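Local coordinates for cytoplasmic protein (Cryptococcus neoformans var. grubii serotype A, PDB 7LPO) that probably hydrolyses steryl beta-glucosides, as a sterylglucosidase of glycoside hydrolase family 5, at residues N74-L79 and M121-A126; C262-D267 and E422-I427. All blocks are in the same frame, centred on the assembly; numbering follows the deposited sequence.

Contact 1. Residues N74-L79 and M121-A126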
loop_
_atom_site.group_PDB
_atom_site.type_symbol
_atom_site.label_atom_id
_atom_site.label_comp_id
_atom_site.label_asym_id
_atom_site.label_seq_id
_atom_site.Cartn_x
_atom_site.Cartn_y
_atom_site.Cartn_z
ATOM N N ASN A 74 12.317 15.979 5.609
ATOM C CA ASN A 74 11.743 15.893 6.947
ATOM C C ASN A 74 10.355 15.270 6.952
ATOM O O ASN A 74 9.665 15.333 7.977
ATOM C CB ASN A 74 11.704 17.260 7.637
ATOM C CG ASN A 74 13.036 17.614 8.278
ATOM O OD1 ASN A 74 13.766 16.737 8.751
ATOM N ND2 ASN A 74 13.363 18.900 8.286
ATOM N N LYS A 75 9.931 14.651 5.854
ATOM C CA LYS A 75 8.824 13.709 5.865
ATOM C C LYS A 75 9.359 12.345 5.455
ATOM O O LYS A 75 10.022 12.242 4.416
ATOM C CB LYS A 75 7.704 14.137 4.911
ATOM C CG LYS A 75 7.018 15.433 5.309
ATOM C CD LYS A 75 6.382 16.077 4.089
ATOM C CE LYS A 75 4.930 16.420 4.360
ATOM N NZ LYS A 75 4.129 16.309 3.115
ATOM N N PRO A 76 9.045 11.271 6.183
ATOM C CA PRO A 76 7.968 11.203 7.181
ATOM C C PRO A 76 8.297 11.742 8.566
ATOM O O PRO A 76 7.380 12.102 9.298
ATOM C CB PRO A 76 7.678 9.692 7.274
ATOM C CG PRO A 76 9.029 9.053 7.008
ATOM C CD PRO A 76 9.728 9.974 5.999
ATOM N N LEU A 77 9.572 11.798 8.927
ATOM C CA LEU A 77 9.979 12.166 10.274
ATOM C C LEU A 77 10.882 13.391 10.241
ATOM O O LEU A 77 11.826 13.458 9.446
ATOM C CB LEU A 77 10.700 11.003 10.942
ATOM C CG LEU A 77 9.855 9.781 11.291
ATOM C CD1 LEU A 77 10.781 8.713 11.856
ATOM C CD2 LEU A 77 8.735 10.106 12.268
ATOM N N ASN A 78 10.583 14.360 11.101
ATOM C CA ASN A 78 11.412 15.548 11.233
ATOM C C ASN A 78 12.626 15.221 12.099
ATOM O O ASN A 78 12.485 14.782 13.246
ATOM C CB ASN A 78 10.609 16.692 11.836
ATOM C CG ASN A 78 11.341 18.011 11.752
ATOM O OD1 ASN A 78 12.485 18.129 12.185
ATOM N ND2 ASN A 78 10.692 19.005 11.179
ATOM N N LEU A 79 13.816 15.409 11.543
ATOM C CA LEU A 79 15.052 15.077 12.238
ATOM C C LEU A 79 15.709 16.297 12.872
ATOM O O LEU A 79 16.780 16.165 13.467
ATOM C CB LEU A 79 16.028 14.393 11.271
ATOM C CG LEU A 79 15.507 13.096 10.630
ATOM C CD1 LEU A 79 16.475 12.582 9.558
ATOM C CD2 LEU A 79 15.261 12.005 11.649
ATOM N N MET A 121 17.728 11.589 -0.877
ATOM C CA MET A 121 18.304 10.272 -0.691
ATOM C C MET A 121 19.038 10.156 0.676
ATOM O O MET A 121 18.850 9.203 1.394
ATOM C CB MET A 121 19.309 9.969 -1.777
ATOM C CG MET A 121 18.754 9.867 -3.156
ATOM S SD MET A 121 19.726 8.850 -4.227
ATOM C CE MET A 121 18.808 8.749 -5.685
ATOM N N ASP A 122 19.852 11.169 0.966
ATOM C CA ASP A 122 20.602 11.155 2.234
ATOM C C ASP A 122 19.678 11.377 3.419
ATOM O O ASP A 122 19.943 10.867 4.513
ATOM C CB ASP A 122 21.678 12.242 2.169
ATOM C CG ASP A 122 22.784 11.923 1.168
ATOM O OD1 ASP A 122 22.943 10.755 0.786
ATOM O OD2 ASP A 122 23.514 12.841 0.768
ATOM N N TYR A 123 18.600 12.140 3.227
ATOM C CA TYR A 123 17.603 12.261 4.282
ATOM C C TYR A 123 16.988 10.901 4.595
ATOM O O TYR A 123 16.855 10.522 5.766
ATOM C CB TYR A 123 16.510 13.256 3.892
ATOM C CG TYR A 123 15.267 13.069 4.731
ATOM C CD1 TYR A 123 15.176 13.624 5.999
ATOM C CD2 TYR A 123 14.199 12.298 4.273
ATOM C CE1 TYR A 123 14.053 13.438 6.782
ATOM C CE2 TYR A 123 13.067 12.106 5.051
ATOM C CZ TYR A 123 12.999 12.683 6.303
ATOM O OH TYR A 123 11.883 12.500 7.089
ATOM N N ILE A 124 16.597 10.153 3.555
ATOM C CA ILE A 124 16.025 8.824 3.767
ATOM C C ILE A 124 17.004 7.944 4.532
ATOM O O ILE A 124 16.616 7.205 5.442
ATOM C CB ILE A 124 15.633 8.175 2.427
ATOM C CG1 ILE A 124 14.390 8.839 1.836
ATOM C CG2 ILE A 124 15.382 6.699 2.623
ATOM C CD1 ILE A 124 14.138 8.479 0.381
ATOM N N ILE A 125 18.284 8.001 4.167
ATOM C CA ILE A 125 19.296 7.200 4.849
ATOM C C ILE A 125 19.358 7.565 6.325
ATOM O O ILE A 125 19.459 6.689 7.191
ATOM C CB ILE A 125 20.662 7.377 4.159
ATOM C CG1 ILE A 125 20.710 6.499 2.908
ATOM C CG2 ILE A 125 21.797 7.065 5.118
ATOM C CD1 ILE A 125 21.800 6.877 1.929
ATOM N N ALA A 126 19.301 8.862 6.633
ATOM C CA ALA A 126 19.295 9.298 8.024
ATOM C C ALA A 126 18.075 8.764 8.761
ATOM O O ALA A 126 18.177 8.324 9.911
ATOM C CB ALA A 126 19.323 10.828 8.091
#
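Asn-74 CA and Tyr-123 CA lie 7.4 Å apart, where the irregular loop 74-79 faces helix 118-133 and curls round the side chain of Tyr-123; at the other end Leu-79 CA and Ala-126 CA stand 8.3 Å apart. A cis peptide before Pro-76 helps curl the loop, and into this curl Tyr-123 inserts its phenol. Its chi1 of 161° sets CG anti to the backbone N, and the ring beyond it reaches the loop. Tyr-123 OH donates to Leu-77 O at 2.5 Å, a very short bond, with that oxygen in the ring plane at the edge. Pro-76 CD also lies at this edge, 3.5 Å from Tyr-123 OH. One face receives the backbone of Asn-74, whose N sits 3.3 Å from Tyr-123 CE1, offset toward the rim. Leu-79 CD1 touches both CE1 of Tyr-123 and, at 3.7 Å, CB of Ala-126. The loop is tied within itself as well: Leu-79 N donates to Asn-74 OD1 in a nearly straight bond (3.1 Å, 173°), while Asn-74 ND2 reaches Asp-80. Beyond, Tyr-120 OH bonds Lys-75 O. One buried phenol thus satisfies a main-chain carbonyl and fills the bend, pinning loop to helix by a polar tip and an apolar flank.

Contact 2. Residues C262-D267 and E422-I427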
loop_
_atom_site.group_PDB
_atom_site.type_symbol
_atom_site.label_atom_id
_atom_site.label_comp_id
_atom_site.label_asym_id
_atom_site.label_seq_id
_atom_site.Cartn_x
_atom_site.Cartn_y
_atom_site.Cartn_z
ATOM N N CYS A 262 18.688 -4.011 8.828
ATOM C CA CYS A 262 17.519 -3.142 8.941
ATOM C C CYS A 262 16.675 -3.217 7.676
ATOM O O CYS A 262 15.541 -3.705 7.730
ATOM C CB CYS A 262 17.960 -1.709 9.234
ATOM S SG CYS A 262 16.610 -0.521 9.242
ATOM N N VAL A 263 17.199 -2.765 6.537
ATOM C CA VAL A 263 16.481 -2.796 5.266
ATOM C C VAL A 263 16.583 -4.222 4.740
ATOM O O VAL A 263 17.619 -4.632 4.226
ATOM C CB VAL A 263 17.046 -1.783 4.270
ATOM C CG1 VAL A 263 16.346 -1.920 2.924
ATOM C CG2 VAL A 263 16.915 -0.375 4.825
ATOM N N ILE A 264 15.508 -4.992 4.872
ATOM C CA ILE A 264 15.584 -6.401 4.514
ATOM C C ILE A 264 15.201 -6.683 3.068
ATOM O O ILE A 264 15.512 -7.768 2.562
ATOM C CB ILE A 264 14.706 -7.237 5.460
ATOM C CG1 ILE A 264 13.223 -6.891 5.297
ATOM C CG2 ILE A 264 15.139 -7.014 6.900
ATOM C CD1 ILE A 264 12.288 -7.737 6.202
ATOM N N GLY A 265 14.542 -5.754 2.391
ATOM C CA GLY A 265 14.123 -6.014 1.026
ATOM C C GLY A 265 13.383 -4.832 0.438
ATOM O O GLY A 265 13.237 -3.776 1.066
ATOM N N TRP A 266 12.897 -5.040 -0.783
ATOM C CA TRP A 266 12.252 -3.993 -1.557
ATOM C C TRP A 266 10.924 -4.505 -2.092
ATOM O O TRP A 266 10.854 -5.612 -2.637
ATOM C CB TRP A 266 13.153 -3.526 -2.713
ATOM C CG TRP A 266 14.429 -2.907 -2.235
ATOM C CD1 TRP A 266 15.489 -3.557 -1.684
ATOM C CD2 TRP A 266 14.774 -1.520 -2.258
ATOM N NE1 TRP A 266 16.473 -2.665 -1.360
ATOM C CE2 TRP A 266 16.062 -1.405 -1.702
ATOM C CE3 TRP A 266 14.124 -0.370 -2.702
ATOM C CZ2 TRP A 266 16.705 -0.186 -1.561
ATOM C CZ3 TRP A 266 14.757 0.842 -2.560
ATOM C CH2 TRP A 266 16.041 0.927 -2.002
ATOM N N ASP A 267 9.875 -3.704 -1.906
ATOM C CA ASP A 267 8.595 -3.915 -2.562
ATOM C C ASP A 267 8.701 -3.508 -4.028
ATOM O O ASP A 267 9.558 -2.707 -4.416
ATOM C CB ASP A 267 7.500 -3.098 -1.874
ATOM C CG ASP A 267 6.152 -3.829 -1.809
ATOM O OD1 ASP A 267 5.932 -4.805 -2.560
ATOM O OD2 ASP A 267 5.301 -3.410 -0.993
ATOM N N GLU A 422 21.462 -9.352 -1.141
ATOM C CA GLU A 422 20.652 -10.240 -0.314
ATOM C C GLU A 422 19.209 -9.760 -0.172
ATOM O O GLU A 422 18.512 -10.169 0.766
ATOM C CB GLU A 422 21.276 -10.383 1.074
ATOM C CG GLU A 422 22.691 -10.919 1.085
ATOM C CD GLU A 422 22.765 -12.368 0.659
ATOM O OE1 GLU A 422 21.701 -12.991 0.444
ATOM O OE2 GLU A 422 23.894 -12.883 0.528
ATOM N N SER A 423 18.747 -8.908 -1.080
ATOM C CA SER A 423 17.429 -8.317 -0.919
ATOM C C SER A 423 16.334 -9.370 -1.004
ATOM O O SER A 423 16.346 -10.248 -1.872
ATOM C CB SER A 423 17.183 -7.247 -1.981
ATOM O OG SER A 423 15.852 -6.759 -1.884
ATOM N N ILE A 424 15.373 -9.265 -0.099
ATOM C CA ILE A 424 14.122 -9.991 -0.237
ATOM C C ILE A 424 13.264 -9.263 -1.261
ATOM O O ILE A 424 13.081 -8.044 -1.179
ATOM C CB ILE A 424 13.406 -10.109 1.120
ATOM C CG1 ILE A 424 14.241 -10.958 2.087
ATOM C CG2 ILE A 424 12.042 -10.735 0.941
ATOM C CD1 ILE A 424 13.754 -10.923 3.523
ATOM N N HIS A 425 12.763 -10.002 -2.245
ATOM C CA HIS A 425 11.799 -9.461 -3.195
ATOM C C HIS A 425 10.403 -9.559 -2.595
ATOM O O HIS A 425 9.859 -10.661 -2.430
ATOM C CB HIS A 425 11.871 -10.216 -4.514
ATOM C CG HIS A 425 13.096 -9.917 -5.310
ATOM N ND1 HIS A 425 13.685 -8.671 -5.323
ATOM C CD2 HIS A 425 13.851 -10.703 -6.111
ATOM C CE1 HIS A 425 14.747 -8.701 -6.109
ATOM N NE2 HIS A 425 14.869 -9.922 -6.600
ATOM N N PHE A 426 9.834 -8.410 -2.237
ATOM C CA PHE A 426 8.451 -8.333 -1.792
ATOM C C PHE A 426 7.592 -8.141 -3.030
ATOM O O PHE A 426 7.606 -7.070 -3.651
ATOM C CB PHE A 426 8.269 -7.213 -0.776
ATOM C CG PHE A 426 8.888 -7.514 0.569
ATOM C CD1 PHE A 426 8.172 -8.178 1.539
ATOM C CD2 PHE A 426 10.197 -7.145 0.845
ATOM C CE1 PHE A 426 8.733 -8.458 2.762
ATOM C CE2 PHE A 426 10.772 -7.412 2.080
ATOM C CZ PHE A 426 10.040 -8.068 3.038
ATOM N N ILE A 427 6.878 -9.194 -3.403
ATOM C CA ILE A 427 6.197 -9.272 -4.688
ATOM C C ILE A 427 4.764 -8.803 -4.497
ATOM O O ILE A 427 3.956 -9.485 -3.858
ATOM C CB ILE A 427 6.253 -10.692 -5.261
ATOM C CG1 ILE A 427 7.707 -11.048 -5.603
ATOM C CG2 ILE A 427 5.371 -10.802 -6.486
ATOM C CD1 ILE A 427 8.062 -12.466 -5.300
HETATM O O HOH W 1 12.001 -6.229 -5.196
#
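Trp-266 O is gripped from two directions: Phe-426 N donates to it at 3.0 Å, from 35° above the carbonyl plane, and a water donates at 2.9 Å. That water also bonds His-425 ND1 at 3.0 Å, so it bridges the carbonyl of Trp-266 and the imidazole of His-425. Two further bonds complete the parallel pairing of strands 263-267 and 424-427. Ile-424 N meets an in-plane lone pair of Ile-264 O, and Trp-266 N points at Ile-424 O nearly along the C=O axis. Ile-424 O also takes a weak bond from the hydroxyl of Ser-423.

Gly-265 pairs with Ile-424, their CA atoms only 4.2 Å apart, and its bare CA lies at the edge of the Phe-426 ring, 3.8 Å from Phe-426 CE2. The same Gly-265 CA makes a close CA-H...O contact with Ile-424 O, at 3.2 Å. Phe-426 has CG anti to its carbonyl carbon (chi1 -72°), and its ring edge extends past Gly-265 to Ile-264, whose CD1 touches Phe-426 CZ at 3.9 Å. Ile-424 CG2 lies over one face, toward the rim. Trp-266 turns to the face of the sheet opposite Phe-426, and Ser-423 OG lies in the indole plane, at its edge, 3.2 Å from Trp-266 CD1. Asp-267 brings OD1 close to Phe-426 O, two acceptors side by side; Ser-450 bonds OD1 and Arg-100 forms a salt bridge with OD2, which would be expected to offset the repulsion.

This is the neighbouring-strand pairing expected of the TIM barrel of family 5. Strand 137-143 flanks 263-267 on its other edge, and 447-449 follows 424-427. Phe-426 stacks on Phe-139 among the strands, whereas Trp-266 packs against helices 232-254 and 400-419.

Both segments of contact 1 precede those of contact 2 along the chain, and the centres of the two contacts lie 20 Å apart, with nearest atoms about 7 Å from each other and no direct touch. Parallel strands 98-104, 137-143, 263-267 and 424-427 stand side by side in that order. Contact 2 joins the last two, while contact 1 fixes a loop to helix 118-133, which lies between the first two in sequence and packs on 98-104 through Tyr-123 and Ile-124. Helix 232-254 is shared: it meets Met-121 and Ile-125 from one contact and Trp-266 from the other. Together they illustrate how a TIM barrel combines strand pairing in its wall with side-chain packing in its outer layer.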